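Local coordinates for protein CCMAN5 (Cellulosimicrobium cellulans, PDB 2XSG) that hydrolyses alpha-mannosidic linkages as a calcium-containing glycoside hydrolase of family 92, and probably helps to expose mannose-6-phosphate on yeast-made glycans, at residues Asn25-Ala30 against His64-Gly69; Ala37-Arg42 against Ala136-Ala141; Asp296-Thr301 against Phe693-Thr698; Thr708-Gly713 against Asp746-Met751. All blocks are in the same frame, centred on the assembly; numbering follows the deposited sequence.

How the contacts relate
Contacts 1 and 2 belong to the N-terminal domain, and contacts 3 and 4 to a sheet of the catalytic part. Each pair is tight, with centres about 10 Å apart; across the pairs centres are 30 to 40 Å apart. Contacts 1 and 2 are buried and interleave along the chain. H64 O meets K38 N at 2.9 Å, and A30 N meets V39 O at 3.0 Å. Contacts 3 and 4 are only partly buried and share a sheet, where strands 696-700 and 706-712 adjoin. Contact 1 is a loop meeting with a bridging water, contact 2 mainly apolar. Contact 4 rests on five backbone bonds of a parallel pair; contact 3 adds side-chain bonds to one antiparallel pair.

Contact 1. Residues Asn25-Ala30 against His64-Gly69; sequences NDMPAA and HTNLDG
Two loops of the family 92 N-terminal domain meet here, near the calcium site of the catalytic domain. N25 comes first. N25 O takes a weak hydrogen bond from G69 N (3.0 Å), bent to 126° at the hydrogen. The end of the N25 side chain leads away from H64-G69. Its ND2 bonds to D660 OD1 and its OD1 to N49 N. D26 follows. Its OD2 is bonded by N661 ND2, and D660 and N661 directly precede the calcium ligand D662. These bonds probably help to join this loop to the region of the metal site. D26 OD1 accepts a bond from a water at 2.8 Å. The same water donates to D68 OD2 at 2.7 Å and accepts from M27 N. It probably eases the repulsion between the two carboxylates, which are 4.8 Å apart at D26 OD1 and D68 OD2. K38 NZ adds a salt bridge to D68 OD1. M27 is the main side chain of the contact. Its CG sits between the backbone N and the carbonyl carbon (chi1 67°), and the chain bends at chi3 (79°). This carries the thioether tip to N66 and across the D68 carboxylate. N66 itself is fixed by ND2 to T50 O. The M27 methyl CE ends 3.6 Å from N66 CB, 3.5 Å from D68 OD2 and 3.3 Å from L67 O.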
loop_
_atom_site.group_PDB
_atom_site.type_symbol
_atom_site.label_atom_id
_atom_site.label_comp_id
_atom_site.label_asym_id
_atom_site.label_seq_id
_atom_site.Cartn_x
_atom_site.Cartn_y
_atom_site.Cartn_z
ATOM N N ASN A 25 -3.383 10.038 0.735
ATOM C CA ASN A 25 -2.382 10.079 -0.338
ATOM C C ASN A 25 -2.559 9.006 -1.406
ATOM O O ASN A 25 -1.593 8.461 -1.907
ATOM C CB ASN A 25 -0.952 10.150 0.213
ATOM C CG ASN A 25 -0.602 11.556 0.706
ATOM O OD1 ASN A 25 -0.617 12.514 -0.072
ATOM N ND2 ASN A 25 -0.285 11.681 1.997
ATOM N N ASP A 26 -3.818 8.706 -1.729
ATOM C CA ASP A 26 -4.145 7.814 -2.834
ATOM C C ASP A 26 -4.478 8.590 -4.105
ATOM O O ASP A 26 -4.653 9.819 -4.082
ATOM C CB ASP A 26 -5.303 6.895 -2.444
ATOM C CG ASP A 26 -4.852 5.735 -1.586
ATOM O OD1 ASP A 26 -3.735 5.175 -1.833
ATOM O OD2 ASP A 26 -5.604 5.386 -0.662
ATOM N N MET A 27 -4.563 7.866 -5.210
ATOM C CA MET A 27 -4.707 8.488 -6.521
ATOM C C MET A 27 -5.983 8.037 -7.240
ATOM O O MET A 27 -6.411 6.902 -7.081
ATOM C CB MET A 27 -3.480 8.159 -7.384
ATOM C CG MET A 27 -3.352 6.679 -7.761
ATOM S SD MET A 27 -1.737 6.311 -8.474
ATOM C CE MET A 27 -0.747 6.227 -6.964
ATOM N N PRO A 28 -6.583 8.925 -8.051
ATOM C CA PRO A 28 -7.679 8.487 -8.909
ATOM C C PRO A 28 -7.182 7.880 -10.238
ATOM O O PRO A 28 -7.987 7.563 -11.109
ATOM C CB PRO A 28 -8.428 9.787 -9.179
ATOM C CG PRO A 28 -7.322 10.811 -9.243
ATOM C CD PRO A 28 -6.298 10.367 -8.211
ATOM N N ALA A 29 -5.866 7.711 -10.372
ATOM C CA ALA A 29 -5.220 7.249 -11.621
ATOM C C ALA A 29 -5.852 6.023 -12.271
ATOM O O ALA A 29 -6.251 5.065 -11.583
ATOM C CB ALA A 29 -3.737 6.980 -11.376
ATOM N N ALA A 30 -5.916 6.041 -13.597
ATOM C CA ALA A 30 -6.337 4.855 -14.338
ATOM C C ALA A 30 -5.248 3.788 -14.202
ATOM O O ALA A 30 -4.074 4.044 -14.495
ATOM C CB ALA A 30 -6.591 5.188 -15.811
ATOM N N HIS A 64 2.586 8.948 -15.629
ATOM C CA HIS A 64 2.381 7.539 -15.968
ATOM C C HIS A 64 2.928 6.555 -14.942
ATOM O O HIS A 64 2.679 5.350 -15.047
ATOM C CB HIS A 64 2.915 7.239 -17.382
ATOM C CG HIS A 64 2.100 7.880 -18.460
ATOM N ND1 HIS A 64 2.122 9.236 -18.696
ATOM C CD2 HIS A 64 1.172 7.366 -19.301
ATOM C CE1 HIS A 64 1.271 9.526 -19.664
ATOM N NE2 HIS A 64 0.690 8.407 -20.055
ATOM N N THR A 65 3.705 7.064 -13.984
ATOM C CA THR A 65 4.268 6.233 -12.915
ATOM C C THR A 65 3.863 6.790 -11.567
ATOM O O THR A 65 3.606 7.994 -11.424
ATOM C CB THR A 65 5.830 6.124 -12.967
ATOM O OG1 THR A 65 6.421 7.374 -12.575
ATOM C CG2 THR A 65 6.311 5.740 -14.359
ATOM N N ASN A 66 3.802 5.915 -10.567
ATOM C CA ASN A 66 3.387 6.371 -9.258
ATOM C C ASN A 66 3.534 5.322 -8.166
ATOM O O ASN A 66 3.883 4.165 -8.447
ATOM C CB ASN A 66 1.937 6.853 -9.326
ATOM C CG ASN A 66 1.762 8.212 -8.693
ATOM O OD1 ASN A 66 2.216 8.445 -7.565
ATOM N ND2 ASN A 66 1.113 9.127 -9.418
ATOM N N LEU A 67 3.257 5.757 -6.936
ATOM C CA LEU A 67 3.242 4.905 -5.754
ATOM C C LEU A 67 2.004 5.243 -4.939
ATOM O O LEU A 67 1.709 6.416 -4.703
ATOM C CB LEU A 67 4.480 5.161 -4.888
ATOM C CG LEU A 67 5.844 4.792 -5.456
ATOM C CD1 LEU A 67 6.948 5.150 -4.461
ATOM C CD2 LEU A 67 5.890 3.312 -5.828
ATOM N N ASP A 68 1.299 4.224 -4.470
ATOM C CA ASP A 68 0.037 4.470 -3.769
ATOM C C ASP A 68 0.241 4.695 -2.293
ATOM O O ASP A 68 0.866 3.879 -1.615
ATOM C CB ASP A 68 -0.933 3.315 -3.977
ATOM C CG ASP A 68 -1.127 2.991 -5.430
ATOM O OD1 ASP A 68 -0.165 2.461 -6.022
ATOM O OD2 ASP A 68 -2.223 3.256 -5.982
ATOM N N GLY A 69 -0.272 5.820 -1.810
ATOM C CA GLY A 69 -0.366 6.088 -0.385
ATOM C C GLY A 69 0.926 6.283 0.370
ATOM O O GLY A 69 0.957 6.098 1.584
HETATM O O HOH W 1 -3.474 5.179 -4.615
#

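Contact 2. Residues Ala37-Arg42 against Ala136-Ala141; sequences AKVNPR and AEVAAA
Apolar side chains do most of the work between A37-R42 and A136-A141. V39 is the centre of it. V39 CG1 lies anti to the backbone N (chi1 -162°) and points at V138, 3.8 Å from V138 CB. Both V138 methyls are close as well: V39 CG1 is 3.9 Å from V138 CG1 and 3.9 Å from V138 CG2. The two valines cross obliquely, and V39 CG1 sits against the branch carbon of V138. The second V39 methyl, CG2, lies anti to the carbonyl carbon and reaches along the partner strand. V39 CG2 stands 4.2 Å from A140 CB and 4.0 Å from A139 O. F62 of strand 58-63 touches both valines. An alanine in place of V39 would remove both methyls and would probably loosen the packing on V138, A140 and F62.

The two strands belong to different sheets of the N-terminal domain. Strand 40-44 lies at the edge of a three-stranded sheet, whereas strand 133-140 belongs to the large antiparallel sheet. Between A37-R42 and A136-A141 the joining is by side chains and a water.

The polar part is at the A37 end. There a water lies within hydrogen-bonding distance of two backbone carbonyls, 2.7 Å from A37 O and 2.9 Å from A141 O. A37 also makes a backbone hydrogen bond with T142, just past the partner segment. A37 CB packs against A141 O at 3.9 Å.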
loop_
_atom_site.group_PDB
_atom_site.type_symbol
_atom_site.label_atom_id
_atom_site.label_comp_id
_atom_site.label_asym_id
_atom_site.label_seq_id
_atom_site.Cartn_x
_atom_site.Cartn_y
_atom_site.Cartn_z
ATOM N N ALA A 37 1.799 0.862 -15.085
ATOM C CA ALA A 37 1.260 2.104 -15.636
ATOM C C ALA A 37 0.151 2.638 -14.763
ATOM O O ALA A 37 -0.821 1.932 -14.464
ATOM C CB ALA A 37 0.764 1.890 -17.042
ATOM N N LYS A 38 0.312 3.889 -14.341
ATOM C CA LYS A 38 -0.624 4.542 -13.430
ATOM C C LYS A 38 -0.839 5.921 -13.999
ATOM O O LYS A 38 0.006 6.804 -13.811
ATOM C CB LYS A 38 -0.038 4.635 -12.010
ATOM C CG LYS A 38 0.108 3.270 -11.296
ATOM C CD LYS A 38 0.705 3.423 -9.899
ATOM C CE LYS A 38 -0.096 2.648 -8.870
ATOM N NZ LYS A 38 0.109 1.202 -8.902
ATOM N N VAL A 39 -1.954 6.101 -14.714
ATOM C CA VAL A 39 -2.153 7.305 -15.511
ATOM C C VAL A 39 -2.941 8.281 -14.637
ATOM O O VAL A 39 -4.176 8.226 -14.571
ATOM C CB VAL A 39 -2.867 7.021 -16.835
ATOM C CG1 VAL A 39 -2.668 8.175 -17.804
ATOM C CG2 VAL A 39 -2.374 5.717 -17.453
ATOM N N ASN A 40 -2.193 9.135 -13.947
ATOM C CA ASN A 40 -2.738 10.000 -12.894
ATOM C C ASN A 40 -2.832 11.431 -13.365
ATOM O O ASN A 40 -1.813 12.007 -13.771
ATOM C CB ASN A 40 -1.850 9.954 -11.648
ATOM C CG ASN A 40 -2.574 10.417 -10.382
ATOM O OD1 ASN A 40 -1.988 11.105 -9.542
ATOM N ND2 ASN A 40 -3.852 10.055 -10.248
ATOM N N PRO A 41 -4.047 12.024 -13.299
ATOM C CA PRO A 41 -4.140 13.452 -13.534
ATOM C C PRO A 41 -3.254 14.178 -12.528
ATOM O O PRO A 41 -3.062 13.668 -11.428
ATOM C CB PRO A 41 -5.627 13.757 -13.236
ATOM C CG PRO A 41 -6.096 12.598 -12.360
ATOM C CD PRO A 41 -5.352 11.438 -12.931
ATOM N N ARG A 42 -2.715 15.342 -12.902
ATOM C CA ARG A 42 -1.914 16.157 -11.991
ATOM C C ARG A 42 -2.570 17.489 -11.689
ATOM O O ARG A 42 -2.719 18.319 -12.580
ATOM C CB ARG A 42 -0.525 16.418 -12.580
ATOM C CG ARG A 42 0.504 16.924 -11.560
ATOM C CD ARG A 42 1.928 16.724 -12.120
ATOM N NE ARG A 42 2.985 16.839 -11.106
ATOM C CZ ARG A 42 3.325 15.879 -10.242
ATOM N NH1 ARG A 42 2.662 14.730 -10.224
ATOM N NH2 ARG A 42 4.313 16.084 -9.367
ATOM N N ALA A 136 -10.662 15.018 -22.103
ATOM C CA ALA A 136 -9.572 14.085 -21.924
ATOM C C ALA A 136 -10.101 12.773 -21.362
ATOM O O ALA A 136 -10.812 12.752 -20.364
ATOM C CB ALA A 136 -8.537 14.671 -21.011
ATOM N N GLU A 137 -9.736 11.680 -22.016
ATOM C CA GLU A 137 -10.009 10.352 -21.504
ATOM C C GLU A 137 -8.692 9.552 -21.469
ATOM O O GLU A 137 -7.956 9.520 -22.456
ATOM C CB GLU A 137 -10.982 9.631 -22.426
ATOM C CG GLU A 137 -12.405 10.164 -22.449
ATOM C CD GLU A 137 -13.175 9.619 -23.631
ATOM O OE1 GLU A 137 -13.960 8.687 -23.447
ATOM O OE2 GLU A 137 -12.949 10.089 -24.764
ATOM N N VAL A 138 -8.395 8.927 -20.332
ATOM C CA VAL A 138 -7.302 7.957 -20.249
ATOM C C VAL A 138 -7.820 6.599 -19.737
ATOM O O VAL A 138 -8.833 6.532 -19.018
ATOM C CB VAL A 138 -6.118 8.468 -19.371
ATOM C CG1 VAL A 138 -5.519 9.742 -19.975
ATOM C CG2 VAL A 138 -6.562 8.759 -17.914
ATOM N N ALA A 139 -7.140 5.523 -20.148
ATOM C CA ALA A 139 -7.333 4.197 -19.578
ATOM C C ALA A 139 -5.971 3.512 -19.441
ATOM O O ALA A 139 -4.985 3.983 -20.017
ATOM C CB ALA A 139 -8.254 3.367 -20.458
ATOM N N ALA A 140 -5.926 2.399 -18.714
ATOM C CA ALA A 140 -4.669 1.671 -18.499
ATOM C C ALA A 140 -4.785 0.176 -18.700
ATOM O O ALA A 140 -5.813 -0.414 -18.371
ATOM C CB ALA A 140 -4.129 1.944 -17.084
ATOM N N ALA A 141 -3.717 -0.423 -19.228
ATOM C CA ALA A 141 -3.468 -1.850 -19.097
ATOM C C ALA A 141 -2.292 -1.988 -18.144
ATOM O O ALA A 141 -1.786 -0.969 -17.669
ATOM C CB ALA A 141 -3.147 -2.474 -20.452
HETATM O O HOH W 2 -1.871 -0.525 -14.836
#

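Contact 3. Residues Asp296-Thr301 against Phe693-Thr698; sequences DASTAT and FFDSTT
D296 and S696 form an antiparallel hydrogen-bonded pair where strand 293-296 ends at the edge of a mixed sheet. Both polar groups of the D296 backbone are used. D296 N donates to S696 O at 3.0 Å, almost straight at 175°. S696 N donates back to D296 O at 3.2 Å, in the carbonyl plane and on a lone pair. D695 and S696 both face D296, which makes a classic beta bulge. The bulge turns the D695 side chain toward the loop that follows D296.

That carboxylate is met by two routes. S298 N donates to D695 OD1 at 3.0 Å and 171°, but it comes from well above the carboxylate plane (62° out of it). A water takes a bond from S298 OG (3.0 Å) and donates to D695 OD2 (2.7 Å). OG of S298 sits between the backbone N and the carbonyl carbon, which turns it to the D695 carboxylate. T301 N turns back to S298 O and OG through weak bonds.

T301 OG1 donates to F693 O at 2.7 Å, nearly along the C=O axis. The same hydroxyl is bonded to R612 NH1, so it links the loop to a further part of the catalytic domain. A297 CB adds an apolar touch on F694 CD1 at 3.4 Å.

D695 thus receives a backbone N-H and a water proton. These would probably help it stay ionised, although the D296 carboxylate is also near.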
loop_
_atom_site.group_PDB
_atom_site.type_symbol
_atom_site.label_atom_id
_atom_site.label_comp_id
_atom_site.label_asym_id
_atom_site.label_seq_id
_atom_site.Cartn_x
_atom_site.Cartn_y
_atom_site.Cartn_z
ATOM N N ASP A 296 -22.980 -10.201 0.390
ATOM C CA ASP A 296 -24.401 -10.033 0.566
ATOM C C ASP A 296 -24.520 -9.204 1.846
ATOM O O ASP A 296 -24.214 -9.685 2.935
ATOM C CB ASP A 296 -25.058 -11.427 0.687
ATOM C CG ASP A 296 -26.512 -11.375 1.164
ATOM O OD1 ASP A 296 -27.087 -10.274 1.309
ATOM O OD2 ASP A 296 -27.090 -12.459 1.406
ATOM N N ALA A 297 -24.918 -7.943 1.704
ATOM C CA ALA A 297 -25.003 -7.014 2.840
ATOM C C ALA A 297 -26.427 -6.472 2.999
ATOM O O ALA A 297 -26.879 -5.689 2.181
ATOM C CB ALA A 297 -24.025 -5.873 2.659
ATOM N N SER A 298 -27.115 -6.894 4.059
ATOM C CA SER A 298 -28.494 -6.465 4.334
ATOM C C SER A 298 -28.573 -4.979 4.642
ATOM O O SER A 298 -27.574 -4.351 5.004
ATOM C CB SER A 298 -29.061 -7.225 5.545
ATOM O OG SER A 298 -28.317 -6.908 6.732
ATOM N N THR A 299 -29.780 -4.436 4.528
ATOM C CA THR A 299 -30.108 -3.106 5.036
ATOM C C THR A 299 -29.673 -2.937 6.482
ATOM O O THR A 299 -29.197 -1.881 6.860
ATOM C CB THR A 299 -31.643 -2.869 4.974
ATOM O OG1 THR A 299 -32.068 -2.958 3.612
ATOM C CG2 THR A 299 -32.018 -1.500 5.540
ATOM N N ALA A 300 -29.853 -3.978 7.293
ATOM C CA ALA A 300 -29.557 -3.897 8.728
ATOM C C ALA A 300 -28.106 -3.483 9.045
ATOM O O ALA A 300 -27.859 -2.665 9.945
ATOM C CB ALA A 300 -29.919 -5.234 9.431
ATOM N N THR A 301 -27.159 -4.047 8.302
ATOM C CA THR A 301 -25.739 -3.788 8.526
ATOM C C THR A 301 -25.201 -2.642 7.636
ATOM O O THR A 301 -24.204 -2.012 7.962
ATOM C CB THR A 301 -24.912 -5.085 8.310
ATOM O OG1 THR A 301 -23.623 -4.927 8.896
ATOM C CG2 THR A 301 -24.766 -5.432 6.821
ATOM N N PHE A 693 -18.470 -7.958 8.950
ATOM C CA PHE A 693 -19.426 -6.872 8.680
ATOM C C PHE A 693 -20.698 -7.326 7.995
ATOM O O PHE A 693 -21.736 -6.711 8.186
ATOM C CB PHE A 693 -18.844 -5.782 7.759
ATOM C CG PHE A 693 -17.587 -5.121 8.252
ATOM C CD1 PHE A 693 -17.037 -5.409 9.499
ATOM C CD2 PHE A 693 -16.985 -4.148 7.458
ATOM C CE1 PHE A 693 -15.888 -4.776 9.920
ATOM C CE2 PHE A 693 -15.828 -3.512 7.866
ATOM C CZ PHE A 693 -15.278 -3.822 9.104
ATOM N N PHE A 694 -20.603 -8.356 7.161
ATOM C CA PHE A 694 -21.672 -8.662 6.204
ATOM C C PHE A 694 -22.382 -9.981 6.478
ATOM O O PHE A 694 -21.804 -10.903 7.065
ATOM C CB PHE A 694 -21.122 -8.633 4.775
ATOM C CG PHE A 694 -20.426 -7.338 4.421
ATOM C CD1 PHE A 694 -21.119 -6.140 4.403
ATOM C CD2 PHE A 694 -19.080 -7.319 4.109
ATOM C CE1 PHE A 694 -20.470 -4.940 4.076
ATOM C CE2 PHE A 694 -18.425 -6.126 3.783
ATOM C CZ PHE A 694 -19.121 -4.946 3.759
ATOM N N ASP A 695 -23.638 -10.060 6.047
ATOM C CA ASP A 695 -24.455 -11.260 6.229
ATOM C C ASP A 695 -23.775 -12.495 5.650
ATOM O O ASP A 695 -23.783 -13.548 6.269
ATOM C CB ASP A 695 -25.843 -11.075 5.603
ATOM C CG ASP A 695 -26.589 -9.920 6.207
ATOM O OD1 ASP A 695 -26.044 -8.797 6.156
ATOM O OD2 ASP A 695 -27.704 -10.137 6.745
ATOM N N SER A 696 -23.196 -12.350 4.460
ATOM C CA SER A 696 -22.408 -13.403 3.839
ATOM C C SER A 696 -21.236 -12.771 3.081
ATOM O O SER A 696 -21.412 -11.751 2.397
ATOM C CB SER A 696 -23.278 -14.234 2.880
ATOM O OG SER A 696 -22.513 -15.255 2.245
ATOM N N THR A 697 -20.052 -13.363 3.225
ATOM C CA THR A 697 -18.873 -12.984 2.440
ATOM C C THR A 697 -18.209 -14.264 1.886
ATOM O O THR A 697 -17.864 -15.156 2.664
ATOM C CB THR A 697 -17.906 -12.132 3.276
ATOM O OG1 THR A 697 -18.517 -10.856 3.547
ATOM C CG2 THR A 697 -16.580 -11.933 2.561
ATOM N N THR A 698 -18.089 -14.361 0.557
ATOM C CA THR A 698 -17.569 -15.561 -0.129
ATOM C C THR A 698 -16.292 -15.236 -0.906
ATOM O O THR A 698 -16.291 -14.387 -1.806
ATOM C CB THR A 698 -18.627 -16.171 -1.116
ATOM O OG1 THR A 698 -19.826 -16.507 -0.400
ATOM C CG2 THR A 698 -18.101 -17.418 -1.809
HETATM O O HOH W 3 -28.467 -8.926 9.008
#

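Contact 4. Residues Thr708-Gly713 against Asp746-Met751; sequences TVTADG and DLAFRM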
loop_
_atom_site.group_PDB
_atom_site.type_symbol
_atom_site.label_atom_id
_atom_site.label_comp_id
_atom_site.label_asym_id
_atom_site.label_seq_id
_atom_site.Cartn_x
_atom_site.Cartn_y
_atom_site.Cartn_z
ATOM N N THR A 708 -16.474 -19.444 2.868
ATOM C CA THR A 708 -17.673 -18.677 3.145
ATOM C C THR A 708 -17.732 -18.366 4.622
ATOM O O THR A 708 -17.722 -19.270 5.457
ATOM C CB THR A 708 -18.944 -19.407 2.636
ATOM O OG1 THR A 708 -18.702 -19.889 1.312
ATOM C CG2 THR A 708 -20.150 -18.475 2.599
ATOM N N VAL A 709 -17.752 -17.079 4.940
ATOM C CA VAL A 709 -17.979 -16.646 6.303
ATOM C C VAL A 709 -19.324 -15.934 6.348
ATOM O O VAL A 709 -19.556 -14.984 5.595
ATOM C CB VAL A 709 -16.808 -15.791 6.868
ATOM C CG1 VAL A 709 -16.587 -14.490 6.071
ATOM C CG2 VAL A 709 -17.029 -15.475 8.359
ATOM N N THR A 710 -20.221 -16.427 7.198
ATOM C CA THR A 710 -21.526 -15.783 7.400
ATOM C C THR A 710 -21.665 -15.186 8.799
ATOM O O THR A 710 -21.067 -15.673 9.770
ATOM C CB THR A 710 -22.711 -16.751 7.158
ATOM O OG1 THR A 710 -22.446 -17.999 7.810
ATOM C CG2 THR A 710 -22.933 -16.972 5.670
ATOM N N ALA A 711 -22.467 -14.132 8.888
ATOM C CA ALA A 711 -22.723 -13.455 10.149
ATOM C C ALA A 711 -24.231 -13.269 10.265
ATOM O O ALA A 711 -24.798 -12.250 9.857
ATOM C CB ALA A 711 -21.966 -12.122 10.213
ATOM N N ASP A 712 -24.877 -14.298 10.800
ATOM C CA ASP A 712 -26.327 -14.357 10.810
ATOM C C ASP A 712 -26.890 -13.313 11.755
ATOM O O ASP A 712 -26.493 -13.237 12.904
ATOM C CB ASP A 712 -26.789 -15.770 11.163
ATOM C CG ASP A 712 -26.605 -16.732 10.003
ATOM O OD1 ASP A 712 -25.665 -17.570 10.028
ATOM O OD2 ASP A 712 -27.400 -16.627 9.037
ATOM N N GLY A 713 -27.779 -12.469 11.246
ATOM C CA GLY A 713 -28.313 -11.377 12.050
ATOM C C GLY A 713 -27.393 -10.180 12.288
ATOM O O GLY A 713 -27.724 -9.320 13.083
ATOM N N ASP A 746 -16.800 -23.469 5.770
ATOM C CA ASP A 746 -17.978 -22.669 6.073
ATOM C C ASP A 746 -17.892 -22.219 7.518
ATOM O O ASP A 746 -18.133 -23.013 8.437
ATOM C CB ASP A 746 -19.275 -23.476 5.890
ATOM C CG ASP A 746 -19.556 -23.811 4.445
ATOM O OD1 ASP A 746 -19.533 -25.003 4.116
ATOM O OD2 ASP A 746 -19.799 -22.892 3.645
ATOM N N LEU A 747 -17.542 -20.956 7.721
ATOM C CA LEU A 747 -17.484 -20.382 9.066
ATOM C C LEU A 747 -18.738 -19.533 9.258
ATOM O O LEU A 747 -18.922 -18.521 8.587
ATOM C CB LEU A 747 -16.211 -19.554 9.238
ATOM C CG LEU A 747 -15.909 -18.829 10.562
ATOM C CD1 LEU A 747 -15.661 -19.822 11.686
ATOM C CD2 LEU A 747 -14.700 -17.928 10.391
ATOM N N ALA A 748 -19.612 -19.976 10.156
ATOM C CA ALA A 748 -20.900 -19.333 10.360
ATOM C C ALA A 748 -21.011 -18.734 11.751
ATOM O O ALA A 748 -20.975 -19.457 12.741
ATOM C CB ALA A 748 -22.025 -20.327 10.134
ATOM N N PHE A 749 -21.166 -17.422 11.823
ATOM C CA PHE A 749 -21.360 -16.762 13.106
ATOM C C PHE A 749 -22.824 -16.395 13.359
ATOM O O PHE A 749 -23.553 -16.087 12.425
ATOM C CB PHE A 749 -20.491 -15.511 13.206
ATOM C CG PHE A 749 -19.025 -15.791 13.173
ATOM C CD1 PHE A 749 -18.392 -16.384 14.265
ATOM C CD2 PHE A 749 -18.271 -15.460 12.056
ATOM C CE1 PHE A 749 -17.030 -16.646 14.233
ATOM C CE2 PHE A 749 -16.919 -15.724 12.015
ATOM C CZ PHE A 749 -16.287 -16.310 13.105
ATOM N N ARG A 750 -23.238 -16.443 14.621
ATOM C CA ARG A 750 -24.533 -15.904 15.045
ATOM C C ARG A 750 -24.244 -14.593 15.778
ATOM O O ARG A 750 -23.536 -14.579 16.787
ATOM C CB ARG A 750 -25.259 -16.913 15.957
ATOM C CG ARG A 750 -26.722 -16.578 16.316
ATOM C CD ARG A 750 -27.354 -17.662 17.239
ATOM N NE ARG A 750 -27.232 -19.012 16.667
ATOM C CZ ARG A 750 -27.620 -20.150 17.255
ATOM N NH1 ARG A 750 -28.179 -20.151 18.467
ATOM N NH2 ARG A 750 -27.443 -21.308 16.618
ATOM N N MET A 751 -24.767 -13.487 15.251
ATOM C CA MET A 751 -24.482 -12.152 15.799
ATOM C C MET A 751 -25.599 -11.648 16.697
ATOM O O MET A 751 -26.739 -12.089 16.582
ATOM C CB MET A 751 -24.247 -11.162 14.670
ATOM C CG MET A 751 -23.268 -11.629 13.617
ATOM S SD MET A 751 -21.622 -11.963 14.289
ATOM C CE MET A 751 -20.968 -10.336 14.614
HETATM O O HOH W 4 -17.723 -22.591 1.909
#
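Strands 708-712 and 746-751 run parallel, side by side within a mixed sheet of the catalytic region, at 18° to each other. Five backbone hydrogen bonds join them. The shortest runs from F749 N to T710 O (2.7 Å), with the donor above the carbonyl plane.

V709, A711, L747 and F749 share one face. V709 holds CG1 in the crowded position between backbone N and carbonyl carbon (chi1 62°). V709 CG2 is thereby anti to the backbone N and faces the partner strand, 3.9 Å from L747 CD2. V709 CG2 also meets the edge of the F749 ring, 3.7 Å from F749 CE2. F749 CG lies anti to the carbonyl carbon. The F749 side chain also touches P692, V721 and A724. An alanine at F749 would remove the ring and would probably loosen the packing against V709, P692, V721 and A724. M751 CG lies anti to the carbonyl carbon (chi1 -49°), which puts M751 CG 3.7 Å from A711 CB. Bends at chi2 and chi3 then turn the end of the chain away.

T708, T710, D712, D746, A748 and R750 share the other face. T710 OG1 takes the crowded position and rests 3.3 Å from A748 CB. T708 and D746 point the same way, and a water sits 2.9 Å from T708 OG1 and 2.7 Å from D746 OD2.

This strand pair is therefore two-sided: one face is buried and apolar, and the other is mostly polar and more exposed.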